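PDB 2P9X: nitrosopumilus output domain-containing protein from Pyrococcus horikoshii, which is of unknown function but binds zinc ions and folds as a small all-helical domain of the Nitrosopumilus output family. Local coordinates for residues K10-A15 with S37-A42; A25-H30 with Q47-A52; G75-D80 with S91-I96; D6-T11 with M67-K72. All coordinates share one frame; numbering follows the deposited sequence.

Contact 1 (K10-A15 with S37-A42); sequences KTIILA and SGIELA
With chi1 at -66° in Ile12 and -64° in Ile39, both isoleucines set CG2 anti to the backbone N, and these two methyls meet across the contact at 3.7 Å (Ile12 CG2 to Ile39 CG2). The two side chains cross obliquely, and Ile12 CB also lies against Ile39 CG2. The longer branch of Ile12 beside its backbone N is fully extended at chi2, which carries CD1 to Ala42 CB at 3.3 Å, tighter than usual van der Waals contact. Ile12 thus reaches two places at once, Ile39 in the turn and Ala42 on the short helix 41-44. In this all-helical fold, helix 3-19 packs here on the chain that links helix 23-35 to helix 41-44. That link bends in a type I turn from Gly38 to Leu41, and the backbone bond from Ala42 N to Ile39 O (3.0 Å) ties Ala42 back to Ile39. Ile13, one residue on from Ile12, adds a looser touch, its CG1 standing 4.3 Å from Ile39 CG2. No hydrogen bond joins the two segments; the contact is purely apolar and largely buried. Ile39 also packs on Leu27 and Glu28 of helix 23-35, while Ile13 rests on Glu24. Glu24 and Glu28 are zinc ligands seen for this protein, although no zinc is bound to them in this chain.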
loop_
_atom_site.group_PDB
_atom_site.type_symbol
_atom_site.label_atom_id
_atom_site.label_comp_id
_atom_site.label_asym_id
_atom_site.label_seq_id
_atom_site.Cartn_x
_atom_site.Cartn_y
_atom_site.Cartn_z
ATOM N N LYS A 10 17.217 -14.775 -8.646
ATOM C CA LYS A 10 18.248 -14.164 -7.811
ATOM C C LYS A 10 18.264 -12.648 -7.959
ATOM O O LYS A 10 18.433 -11.924 -6.978
ATOM C CB LYS A 10 19.631 -14.723 -8.153
ATOM C CG LYS A 10 20.727 -14.261 -7.202
ATOM C CD LYS A 10 20.409 -14.670 -5.764
ATOM C CE LYS A 10 21.469 -14.181 -4.786
ATOM N NZ LYS A 10 22.185 -15.311 -4.131
ATOM N N THR A 11 18.090 -12.163 -9.185
ATOM C CA THR A 11 18.093 -10.724 -9.419
ATOM C C THR A 11 16.960 -10.075 -8.637
ATOM O O THR A 11 17.139 -9.013 -8.045
ATOM C CB THR A 11 17.923 -10.393 -10.906
ATOM O OG1 THR A 11 18.991 -10.990 -11.646
ATOM C CG2 THR A 11 17.954 -8.881 -11.124
ATOM N N ILE A 12 15.793 -10.712 -8.637
ATOM C CA ILE A 12 14.656 -10.170 -7.905
ATOM C C ILE A 12 14.936 -10.178 -6.406
ATOM O O ILE A 12 14.692 -9.192 -5.715
ATOM C CB ILE A 12 13.368 -10.975 -8.180
ATOM C CG1 ILE A 12 12.959 -10.803 -9.644
ATOM C CG2 ILE A 12 12.244 -10.485 -7.262
ATOM C CD1 ILE A 12 11.690 -11.551 -10.020
ATOM N N ILE A 13 15.459 -11.290 -5.908
ATOM C CA ILE A 13 15.773 -11.396 -4.493
ATOM C C ILE A 13 16.745 -10.295 -4.062
ATOM O O ILE A 13 16.565 -9.685 -3.008
ATOM C CB ILE A 13 16.353 -12.790 -4.176
ATOM C CG1 ILE A 13 15.226 -13.827 -4.235
ATOM C CG2 ILE A 13 17.019 -12.780 -2.819
ATOM C CD1 ILE A 13 15.710 -15.256 -4.346
ATOM N N LEU A 14 17.768 -10.032 -4.869
ATOM C CA LEU A 14 18.724 -8.980 -4.516
ATOM C C LEU A 14 18.038 -7.613 -4.536
ATOM O O LEU A 14 18.334 -6.753 -3.708
ATOM C CB LEU A 14 19.923 -8.989 -5.473
ATOM C CG LEU A 14 20.825 -10.223 -5.398
ATOM C CD1 LEU A 14 21.903 -10.125 -6.463
ATOM C CD2 LEU A 14 21.449 -10.339 -4.014
ATOM N N ALA A 15 17.111 -7.419 -5.471
ATOM C CA ALA A 15 16.390 -6.150 -5.550
ATOM C C ALA A 15 15.558 -5.948 -4.282
ATOM O O ALA A 15 15.519 -4.852 -3.723
ATOM C CB ALA A 15 15.491 -6.122 -6.785
ATOM N N SER A 37 3.621 -20.450 -3.121
ATOM C CA SER A 37 4.731 -20.284 -4.050
ATOM C C SER A 37 5.797 -19.365 -3.486
ATOM O O SER A 37 5.563 -18.651 -2.508
ATOM C CB SER A 37 4.236 -19.687 -5.370
ATOM O OG SER A 37 3.285 -20.528 -5.996
ATOM N N GLY A 38 6.966 -19.395 -4.119
ATOM C CA GLY A 38 8.073 -18.540 -3.727
ATOM C C GLY A 38 8.308 -17.509 -4.818
ATOM O O GLY A 38 7.507 -17.397 -5.754
ATOM N N ILE A 39 9.409 -16.768 -4.715
ATOM C CA ILE A 39 9.747 -15.723 -5.681
ATOM C C ILE A 39 9.960 -16.267 -7.089
ATOM O O ILE A 39 9.851 -15.527 -8.074
ATOM C CB ILE A 39 11.016 -14.943 -5.227
ATOM C CG1 ILE A 39 10.725 -14.202 -3.921
ATOM C CG2 ILE A 39 11.434 -13.921 -6.285
ATOM C CD1 ILE A 39 9.671 -13.131 -4.058
ATOM N N GLU A 40 10.254 -17.560 -7.183
ATOM C CA GLU A 40 10.473 -18.187 -8.484
ATOM C C GLU A 40 9.211 -18.109 -9.346
ATOM O O GLU A 40 9.244 -18.384 -10.546
ATOM C CB GLU A 40 10.898 -19.648 -8.301
ATOM C CG GLU A 40 9.978 -20.472 -7.411
ATOM C CD GLU A 40 10.280 -20.337 -5.918
ATOM O OE1 GLU A 40 11.048 -19.433 -5.528
ATOM O OE2 GLU A 40 9.744 -21.154 -5.139
ATOM N N LEU A 41 8.092 -17.742 -8.728
ATOM C CA LEU A 41 6.830 -17.606 -9.448
ATOM C C LEU A 41 6.951 -16.526 -10.519
ATOM O O LEU A 41 6.233 -16.551 -11.520
ATOM C CB LEU A 41 5.705 -17.220 -8.479
ATOM C CG LEU A 41 4.318 -17.026 -9.099
ATOM C CD1 LEU A 41 3.813 -18.355 -9.654
ATOM C CD2 LEU A 41 3.354 -16.498 -8.042
ATOM N N ALA A 42 7.848 -15.565 -10.298
ATOM C CA ALA A 42 8.047 -14.479 -11.255
ATOM C C ALA A 42 8.429 -15.046 -12.616
ATOM O O ALA A 42 8.008 -14.534 -13.650
ATOM C CB ALA A 42 9.122 -13.524 -10.754
#

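Contact 2 (A25-H30 with Q47-A52); sequences AVLEAH and QKFKEA
His30 presents the edge of its imidazole to the backbone of Ala52, and Leu27, one turn earlier on helix 23-35, meets the ring of Phe49. With CG anti to the backbone N (chi1 176°), the histidine ring extends toward helix 46-57, where NE2 donates to Ala52 O at 2.8 Å. This bond is bent, with an N-H...O angle of 134°. NE2 stands above the carbonyl plane, 38° out of it, and the oxygen is itself tilted from the imidazole plane, so neither group is ideally aligned. Alongside, Leu27 CD2 comes to 4.2 Å from Phe49 CZ, an oblique approach to the phenyl ring. Together the polar and apolar pairs join helices 23-35 and 46-57 of this all-helical domain. The other ring nitrogen, His30 ND1, is hydrogen-bonded to Tyr60 OH of a third subunit, whose ring meets the imidazole steeply, and the His30 side chain also packs on Val26 of a second subunit. A leucine in place of His30 would probably leave Ala52 O without this donor and Tyr60 OH of the third subunit without its partner. The donor role toward Ala52 O requires a proton on NE2; two bonds at different ring nitrogens would also fix the imidazole's rotation at this buried subunit interface.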
loop_
_atom_site.group_PDB
_atom_site.type_symbol
_atom_site.label_atom_id
_atom_site.label_comp_id
_atom_site.label_asym_id
_atom_site.label_seq_id
_atom_site.Cartn_x
_atom_site.Cartn_y
_atom_site.Cartn_z
ATOM N N ALA A 25 11.067 -11.112 3.252
ATOM C CA ALA A 25 10.226 -11.891 4.158
ATOM C C ALA A 25 8.748 -11.574 3.984
ATOM O O ALA A 25 7.901 -12.467 4.025
ATOM C CB ALA A 25 10.634 -11.631 5.594
ATOM N N VAL A 26 8.433 -10.297 3.800
ATOM C CA VAL A 26 7.043 -9.892 3.640
ATOM C C VAL A 26 6.436 -10.430 2.349
ATOM O O VAL A 26 5.354 -11.025 2.362
ATOM C CB VAL A 26 6.925 -8.353 3.700
ATOM C CG1 VAL A 26 5.530 -7.900 3.288
ATOM C CG2 VAL A 26 7.226 -7.890 5.125
ATOM N N LEU A 27 7.120 -10.235 1.228
ATOM C CA LEU A 27 6.571 -10.735 -0.028
ATOM C C LEU A 27 6.496 -12.260 -0.013
ATOM O O LEU A 27 5.521 -12.840 -0.478
ATOM C CB LEU A 27 7.414 -10.259 -1.219
ATOM C CG LEU A 27 6.950 -10.724 -2.607
ATOM C CD1 LEU A 27 5.483 -10.389 -2.841
ATOM C CD2 LEU A 27 7.827 -10.045 -3.661
ATOM N N GLU A 28 7.515 -12.917 0.529
ATOM C CA GLU A 28 7.493 -14.374 0.563
ATOM C C GLU A 28 6.371 -14.909 1.448
ATOM O O GLU A 28 5.763 -15.927 1.136
ATOM C CB GLU A 28 8.851 -14.915 1.000
ATOM C CG GLU A 28 9.773 -15.080 -0.198
ATOM C CD GLU A 28 11.232 -15.114 0.159
ATOM O OE1 GLU A 28 11.564 -15.057 1.362
ATOM O OE2 GLU A 28 12.057 -15.177 -0.781
ATOM N N ALA A 29 6.080 -14.221 2.544
ATOM C CA ALA A 29 4.988 -14.669 3.404
ATOM C C ALA A 29 3.678 -14.573 2.629
ATOM O O ALA A 29 2.818 -15.448 2.723
ATOM C CB ALA A 29 4.914 -13.806 4.653
ATOM N N HIS A 30 3.526 -13.489 1.875
ATOM C CA HIS A 30 2.333 -13.266 1.069
ATOM C C HIS A 30 2.179 -14.325 -0.019
ATOM O O HIS A 30 1.105 -14.892 -0.191
ATOM C CB HIS A 30 2.402 -11.881 0.433
ATOM C CG HIS A 30 1.270 -11.586 -0.497
ATOM N ND1 HIS A 30 -0.029 -11.422 -0.064
ATOM C CD2 HIS A 30 1.246 -11.397 -1.837
ATOM C CE1 HIS A 30 -0.803 -11.140 -1.096
ATOM N NE2 HIS A 30 -0.054 -11.119 -2.185
ATOM N N GLN A 47 2.600 -13.251 -14.938
ATOM C CA GLN A 47 1.317 -12.578 -14.781
ATOM C C GLN A 47 0.745 -12.821 -13.381
ATOM O O GLN A 47 0.236 -11.897 -12.744
ATOM C CB GLN A 47 0.320 -13.053 -15.847
ATOM C CG GLN A 47 -1.088 -12.499 -15.646
ATOM C CD GLN A 47 -2.039 -12.845 -16.782
ATOM O OE1 GLN A 47 -3.252 -12.661 -16.662
ATOM N NE2 GLN A 47 -1.496 -13.333 -17.892
ATOM N N LYS A 48 0.838 -14.057 -12.901
ATOM C CA LYS A 48 0.323 -14.393 -11.575
ATOM C C LYS A 48 1.154 -13.699 -10.495
ATOM O O LYS A 48 0.621 -13.246 -9.482
ATOM C CB LYS A 48 0.346 -15.908 -11.363
ATOM C CG LYS A 48 -0.320 -16.365 -10.074
ATOM C CD LYS A 48 -0.507 -17.875 -10.036
ATOM C CE LYS A 48 -1.434 -18.344 -11.148
ATOM N NZ LYS A 48 -2.773 -17.693 -11.075
ATOM N N PHE A 49 2.462 -13.613 -10.718
ATOM C CA PHE A 49 3.349 -12.962 -9.761
ATOM C C PHE A 49 2.971 -11.481 -9.674
ATOM O O PHE A 49 2.853 -10.919 -8.580
ATOM C CB PHE A 49 4.814 -13.129 -10.205
ATOM C CG PHE A 49 5.804 -12.373 -9.356
ATOM C CD1 PHE A 49 6.325 -12.946 -8.199
ATOM C CD2 PHE A 49 6.208 -11.089 -9.706
ATOM C CE1 PHE A 49 7.235 -12.250 -7.402
ATOM C CE2 PHE A 49 7.123 -10.380 -8.915
ATOM C CZ PHE A 49 7.634 -10.965 -7.763
ATOM N N LYS A 50 2.766 -10.849 -10.829
ATOM C CA LYS A 50 2.393 -9.441 -10.851
ATOM C C LYS A 50 1.069 -9.236 -10.127
ATOM O O LYS A 50 0.920 -8.302 -9.338
ATOM C CB LYS A 50 2.288 -8.943 -12.295
ATOM C CG LYS A 50 3.638 -8.574 -12.888
ATOM C CD LYS A 50 3.530 -8.175 -14.357
ATOM C CE LYS A 50 2.290 -7.345 -14.633
ATOM N NZ LYS A 50 2.528 -6.325 -15.696
ATOM N N GLU A 51 0.114 -10.120 -10.394
ATOM C CA GLU A 51 -1.196 -10.047 -9.759
ATOM C C GLU A 51 -1.044 -10.156 -8.241
ATOM O O GLU A 51 -1.679 -9.412 -7.497
ATOM C CB GLU A 51 -2.093 -11.185 -10.266
ATOM C CG GLU A 51 -3.446 -11.270 -9.568
ATOM C CD GLU A 51 -4.242 -12.510 -9.959
ATOM O OE1 GLU A 51 -3.747 -13.309 -10.785
ATOM O OE2 GLU A 51 -5.363 -12.684 -9.434
ATOM N N ALA A 52 -0.195 -11.080 -7.794
ATOM C CA ALA A 52 0.027 -11.289 -6.364
ATOM C C ALA A 52 0.628 -10.072 -5.675
ATOM O O ALA A 52 0.216 -9.713 -4.580
ATOM C CB ALA A 52 0.927 -12.508 -6.136
#

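Contact 3 (G75-D80 with S91-I96); sequences GRLGED and SEIRKI
Leu77 and Ile93 bring the two backbones nearest, their CA atoms 9.0 Å apart, where the chain leaves helix 59-76 in a non-helical conformation at Leu77 and Gly78 and passes the side of helix 86-97. The gap is bridged by side chains alone. Leu77 directs its CB toward the helix. Its CG sits beside the backbone N at chi1 -84°, and a nearly straight chi2 sends CD1 outward to do the touching. This single methyl meets Ile93 CG1 at 4.2 Å and Ile96 CD1 at 4.3 Å, so it rests against two isoleucines about one helical turn apart. Leu77 and Ile93 cross at about a right angle, the leucine branch arriving across the CG1 arm of the isoleucine. Ile96 offers its extended end instead, CD1 against the same leucine methyl. Both distances are those of loose van der Waals contact, no hydrogen bond spans the segments, and the joint buried surface is only about 100 Å². Ile93 is buried and packs also on Leu8 of helix 3-19, whereas Leu77 is only partly covered and Ile96 is exposed. Glu92, on the same helix, packs on Ile81 and Ala83 of the intervening loop. Here the loop joining two consecutive helices is closed: the chain after helix 59-76 folds its first apolar residue onto helix 86-97, at the periphery of the all-helical domain.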
loop_
_atom_site.group_PDB
_atom_site.type_symbol
_atom_site.label_atom_id
_atom_site.label_comp_id
_atom_site.label_asym_id
_atom_site.label_seq_id
_atom_site.Cartn_x
_atom_site.Cartn_y
_atom_site.Cartn_z
ATOM N N GLY A 75 20.744 -4.576 -16.158
ATOM C CA GLY A 75 22.094 -4.369 -15.651
ATOM C C GLY A 75 22.827 -5.698 -15.443
ATOM O O GLY A 75 24.048 -5.771 -15.443
ATOM N N ARG A 76 22.053 -6.762 -15.257
ATOM C CA ARG A 76 22.626 -8.090 -15.056
ATOM C C ARG A 76 22.992 -8.783 -16.379
ATOM O O ARG A 76 23.981 -9.496 -16.481
ATOM C CB ARG A 76 21.607 -8.940 -14.296
ATOM C CG ARG A 76 22.264 -9.998 -13.413
ATOM C CD ARG A 76 23.306 -10.813 -14.181
ATOM N NE ARG A 76 23.498 -12.128 -13.562
ATOM C CZ ARG A 76 24.201 -13.034 -14.268
ATOM N NH1 ARG A 76 24.690 -12.715 -15.453
ATOM N NH2 ARG A 76 24.407 -14.257 -13.764
ATOM N N LEU A 77 22.125 -8.590 -17.397
ATOM C CA LEU A 77 22.232 -9.372 -18.637
ATOM C C LEU A 77 22.744 -8.527 -19.797
ATOM O O LEU A 77 23.826 -8.710 -20.348
ATOM C CB LEU A 77 20.825 -9.846 -19.004
ATOM C CG LEU A 77 20.428 -11.118 -18.269
ATOM C CD1 LEU A 77 19.142 -11.720 -18.828
ATOM C CD2 LEU A 77 21.486 -12.217 -18.360
ATOM N N GLY A 78 21.852 -7.617 -20.208
ATOM C CA GLY A 78 22.169 -6.681 -21.264
ATOM C C GLY A 78 21.480 -5.345 -20.990
ATOM O O GLY A 78 20.299 -5.267 -20.686
ATOM N N GLU A 79 22.283 -4.275 -21.073
ATOM C CA GLU A 79 21.778 -2.969 -20.671
ATOM C C GLU A 79 20.424 -2.682 -21.303
ATOM O O GLU A 79 19.630 -1.884 -20.825
ATOM C CB GLU A 79 22.780 -1.912 -21.128
ATOM C CG GLU A 79 24.193 -2.205 -20.626
ATOM C CD GLU A 79 25.179 -1.911 -21.730
ATOM O OE1 GLU A 79 25.471 -0.738 -21.952
ATOM O OE2 GLU A 79 25.657 -2.849 -22.353
ATOM N N ASP A 80 20.184 -3.330 -22.447
ATOM C CA ASP A 80 18.925 -3.012 -23.077
ATOM C C ASP A 80 18.248 -4.243 -23.671
ATOM O O ASP A 80 18.139 -4.409 -24.873
ATOM C CB ASP A 80 19.174 -1.972 -24.176
ATOM C CG ASP A 80 20.528 -2.218 -24.829
ATOM O OD1 ASP A 80 20.652 -3.167 -25.599
ATOM O OD2 ASP A 80 21.444 -1.444 -24.550
ATOM N N SER A 91 9.901 -13.746 -21.347
ATOM C CA SER A 91 9.922 -14.228 -22.723
ATOM C C SER A 91 11.290 -13.984 -23.343
ATOM O O SER A 91 11.833 -14.849 -24.027
ATOM C CB SER A 91 8.843 -13.530 -23.550
ATOM O OG SER A 91 7.554 -13.949 -23.140
ATOM N N GLU A 92 11.844 -12.800 -23.099
ATOM C CA GLU A 92 13.151 -12.452 -23.635
ATOM C C GLU A 92 14.251 -13.308 -23.024
ATOM O O GLU A 92 15.167 -13.747 -23.723
ATOM C CB GLU A 92 13.438 -10.965 -23.407
ATOM C CG GLU A 92 12.210 -10.088 -23.633
ATOM C CD GLU A 92 12.496 -8.869 -24.488
ATOM O OE1 GLU A 92 13.561 -8.835 -25.143
ATOM O OE2 GLU A 92 11.647 -7.951 -24.520
ATOM N N ILE A 93 14.165 -13.553 -21.720
ATOM C CA ILE A 93 15.164 -14.382 -21.050
ATOM C C ILE A 93 15.131 -15.801 -21.618
ATOM O O ILE A 93 16.176 -16.417 -21.834
ATOM C CB ILE A 93 14.911 -14.451 -19.532
ATOM C CG1 ILE A 93 15.190 -13.090 -18.895
ATOM C CG2 ILE A 93 15.801 -15.525 -18.907
ATOM C CD1 ILE A 93 14.849 -13.042 -17.411
ATOM N N ARG A 94 13.932 -16.323 -21.853
ATOM C CA ARG A 94 13.796 -17.665 -22.404
ATOM C C ARG A 94 14.377 -17.724 -23.817
ATOM O O ARG A 94 14.930 -18.743 -24.223
ATOM C CB ARG A 94 12.327 -18.094 -22.404
ATOM C CG ARG A 94 11.772 -18.351 -21.004
ATOM C CD ARG A 94 10.275 -18.615 -21.030
ATOM N NE ARG A 94 9.926 -19.813 -21.787
ATOM C CZ ARG A 94 10.066 -21.055 -21.338
ATOM N NH1 ARG A 94 10.550 -21.278 -20.122
ATOM N NH2 ARG A 94 9.715 -22.078 -22.104
ATOM N N LYS A 95 14.263 -16.626 -24.560
ATOM C CA LYS A 95 14.805 -16.587 -25.914
ATOM C C LYS A 95 16.328 -16.533 -25.874
ATOM O O LYS A 95 17.003 -17.160 -26.694
ATOM C CB LYS A 95 14.263 -15.374 -26.678
ATOM C CG LYS A 95 12.768 -15.426 -26.935
ATOM C CD LYS A 95 12.308 -14.271 -27.810
ATOM C CE LYS A 95 10.804 -14.328 -28.046
ATOM N NZ LYS A 95 10.329 -13.187 -28.877
ATOM N N ILE A 96 16.867 -15.789 -24.914
ATOM C CA ILE A 96 18.312 -15.663 -24.771
ATOM C C ILE A 96 18.973 -16.998 -24.433
ATOM O O ILE A 96 20.023 -17.333 -24.981
ATOM C CB ILE A 96 18.674 -14.636 -23.669
ATOM C CG1 ILE A 96 18.289 -13.227 -24.127
ATOM C CG2 ILE A 96 20.157 -14.709 -23.345
ATOM C CD1 ILE A 96 18.558 -12.150 -23.095
#

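Contact 4 (D6-T11 with M67-K72); sequences DILTKT and MVIISK
Thr11 and Leu8, on helix 3-19, pack against Lys72 and Ile69 of helix 59-76, a helix-helix contact in the core of this all-helical domain. The apolar part is made by branches. Thr11 CG2 lies 3.7 Å from Lys72 CB and also touches the carbonyl carbon of Lys72, the two side chains crossing slantwise; here the CA atoms of Thr11 and Lys72 are 6.8 Å apart. Farther along, Leu8 CD1 meets Ile69 CG2 at 4.2 Å, with the two side chains at about a right angle. Leu8 also packs on Val90, which brings helix 86-97 to the same core. The ionic part begins beyond the contact: the Lys72 chain bends at chi2 (-57°) and leads its amine away to a salt bridge with Glu18, a zinc ligand seen for this protein, though not occupied in this chain. A hydrogen bond within helix 3-19 completes the account: chi1 of -59° puts Thr11 OG1 beside its own backbone N while CG2 faces the neighbouring helix, and OG1 donates to Ile7 O at 2.6 Å. Replacing Thr11 with alanine is likely to open a gap beside Lys72 CB and cost Ile7 O its hydroxyl donor. Thr11 N reaches the same Ile7 O at 3.0 Å, from the face of the carbonyl plane opposite to that used by OG1.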
loop_
_atom_site.group_PDB
_atom_site.type_symbol
_atom_site.label_atom_id
_atom_site.label_comp_id
_atom_site.label_asym_id
_atom_site.label_seq_id
_atom_site.Cartn_x
_atom_site.Cartn_y
_atom_site.Cartn_z
ATOM N N ASP A 6 17.043 -19.159 -12.695
ATOM C CA ASP A 6 17.983 -18.860 -11.619
ATOM C C ASP A 6 18.367 -17.381 -11.632
ATOM O O ASP A 6 18.297 -16.705 -10.607
ATOM C CB ASP A 6 19.231 -19.740 -11.772
ATOM C CG ASP A 6 20.293 -19.443 -10.733
ATOM O OD1 ASP A 6 19.941 -19.303 -9.546
ATOM O OD2 ASP A 6 21.480 -19.367 -11.106
ATOM N N ILE A 7 18.749 -16.875 -12.799
ATOM C CA ILE A 7 19.153 -15.478 -12.917
ATOM C C ILE A 7 18.028 -14.499 -12.595
ATOM O O ILE A 7 18.245 -13.495 -11.908
ATOM C CB ILE A 7 19.696 -15.179 -14.325
ATOM C CG1 ILE A 7 20.968 -15.996 -14.566
ATOM C CG2 ILE A 7 20.004 -13.700 -14.461
ATOM C CD1 ILE A 7 21.456 -15.958 -16.005
ATOM N N LEU A 8 16.823 -14.775 -13.075
ATOM C CA LEU A 8 15.723 -13.859 -12.786
ATOM C C LEU A 8 15.375 -13.876 -11.302
ATOM O O LEU A 8 15.214 -12.829 -10.684
ATOM C CB LEU A 8 14.479 -14.212 -13.604
ATOM C CG LEU A 8 13.266 -13.320 -13.309
ATOM C CD1 LEU A 8 13.640 -11.861 -13.514
ATOM C CD2 LEU A 8 12.104 -13.705 -14.211
ATOM N N THR A 9 15.267 -15.068 -10.728
ATOM C CA THR A 9 14.914 -15.188 -9.319
ATOM C C THR A 9 15.935 -14.521 -8.411
ATOM O O THR A 9 15.566 -13.761 -7.519
ATOM C CB THR A 9 14.737 -16.673 -8.918
ATOM O OG1 THR A 9 13.711 -17.256 -9.732
ATOM C CG2 THR A 9 14.322 -16.789 -7.447
ATOM N N LYS A 10 17.217 -14.775 -8.646
ATOM C CA LYS A 10 18.248 -14.164 -7.811
ATOM C C LYS A 10 18.264 -12.648 -7.959
ATOM O O LYS A 10 18.433 -11.924 -6.978
ATOM C CB LYS A 10 19.631 -14.723 -8.153
ATOM C CG LYS A 10 20.727 -14.261 -7.202
ATOM C CD LYS A 10 20.409 -14.670 -5.764
ATOM C CE LYS A 10 21.469 -14.181 -4.786
ATOM N NZ LYS A 10 22.185 -15.311 -4.131
ATOM N N THR A 11 18.090 -12.163 -9.185
ATOM C CA THR A 11 18.093 -10.724 -9.419
ATOM C C THR A 11 16.960 -10.075 -8.637
ATOM O O THR A 11 17.139 -9.013 -8.045
ATOM C CB THR A 11 17.923 -10.393 -10.906
ATOM O OG1 THR A 11 18.991 -10.990 -11.646
ATOM C CG2 THR A 11 17.954 -8.881 -11.124
ATOM N N MET A 67 9.141 -2.212 -12.664
ATOM C CA MET A 67 10.127 -1.333 -13.288
ATOM C C MET A 67 11.519 -1.571 -12.718
ATOM O O MET A 67 12.504 -1.617 -13.460
ATOM C CB MET A 67 9.717 0.125 -13.088
ATOM C CG MET A 67 8.530 0.516 -13.949
ATOM S SD MET A 67 7.762 2.061 -13.439
ATOM C CE MET A 67 9.012 3.237 -13.956
ATOM N N VAL A 68 11.600 -1.721 -11.401
ATOM C CA VAL A 68 12.873 -1.964 -10.747
ATOM C C VAL A 68 13.463 -3.312 -11.170
ATOM O O VAL A 68 14.656 -3.408 -11.447
ATOM C CB VAL A 68 12.718 -1.905 -9.213
ATOM C CG1 VAL A 68 13.971 -2.422 -8.540
ATOM C CG2 VAL A 68 12.452 -0.463 -8.781
ATOM N N ILE A 69 12.630 -4.348 -11.249
ATOM C CA ILE A 69 13.121 -5.662 -11.653
ATOM C C ILE A 69 13.680 -5.628 -13.073
ATOM O O ILE A 69 14.756 -6.164 -13.341
ATOM C CB ILE A 69 12.004 -6.737 -11.582
ATOM C CG1 ILE A 69 11.623 -6.992 -10.122
ATOM C CG2 ILE A 69 12.477 -8.033 -12.248
ATOM C CD1 ILE A 69 10.384 -7.862 -9.954
ATOM N N ILE A 70 12.947 -5.002 -13.986
ATOM C CA ILE A 70 13.390 -4.925 -15.377
ATOM C C ILE A 70 14.722 -4.196 -15.479
ATOM O O ILE A 70 15.631 -4.636 -16.188
ATOM C CB ILE A 70 12.332 -4.217 -16.252
ATOM C CG1 ILE A 70 11.052 -5.059 -16.284
ATOM C CG2 ILE A 70 12.865 -4.023 -17.672
ATOM C CD1 ILE A 70 9.890 -4.401 -17.011
ATOM N N SER A 71 14.840 -3.091 -14.751
ATOM C CA SER A 71 16.064 -2.297 -14.752
ATOM C C SER A 71 17.256 -3.094 -14.224
ATOM O O SER A 71 18.354 -3.028 -14.781
ATOM C CB SER A 71 15.871 -1.037 -13.903
ATOM O OG SER A 71 14.978 -0.135 -14.530
ATOM N N LYS A 72 17.040 -3.848 -13.151
ATOM C CA LYS A 72 18.112 -4.644 -12.561
ATOM C C LYS A 72 18.532 -5.804 -13.452
ATOM O O LYS A 72 19.708 -6.164 -13.495
ATOM C CB LYS A 72 17.687 -5.191 -11.197
ATOM C CG LYS A 72 17.626 -4.154 -10.094
ATOM C CD LYS A 72 18.956 -3.449 -9.910
ATOM C CE LYS A 72 18.822 -2.294 -8.927
ATOM N NZ LYS A 72 20.144 -1.865 -8.396
#

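Helix 3-19 opens two contacts from overlapping residues. Contact 1 closes the shorter loop, to the turn and helix 41-44; contact 4 closes the longer one, to helix 59-76. Contact 2 starts on helix 23-35, within the span of contact 1, and ends on helix 46-57, beyond it, so the two cross, while the whole of contact 2 falls within the span of contact 4. Contact 3 follows in series, bringing helix 86-97 to the end of helix 59-76. Ala42 of contact 1 touches Phe49 of contact 2, and Ile69 of contact 4 touches both Ile12 of contact 1 and Phe49; contacts 2 and 3 lie on opposite sides of the chain's centre.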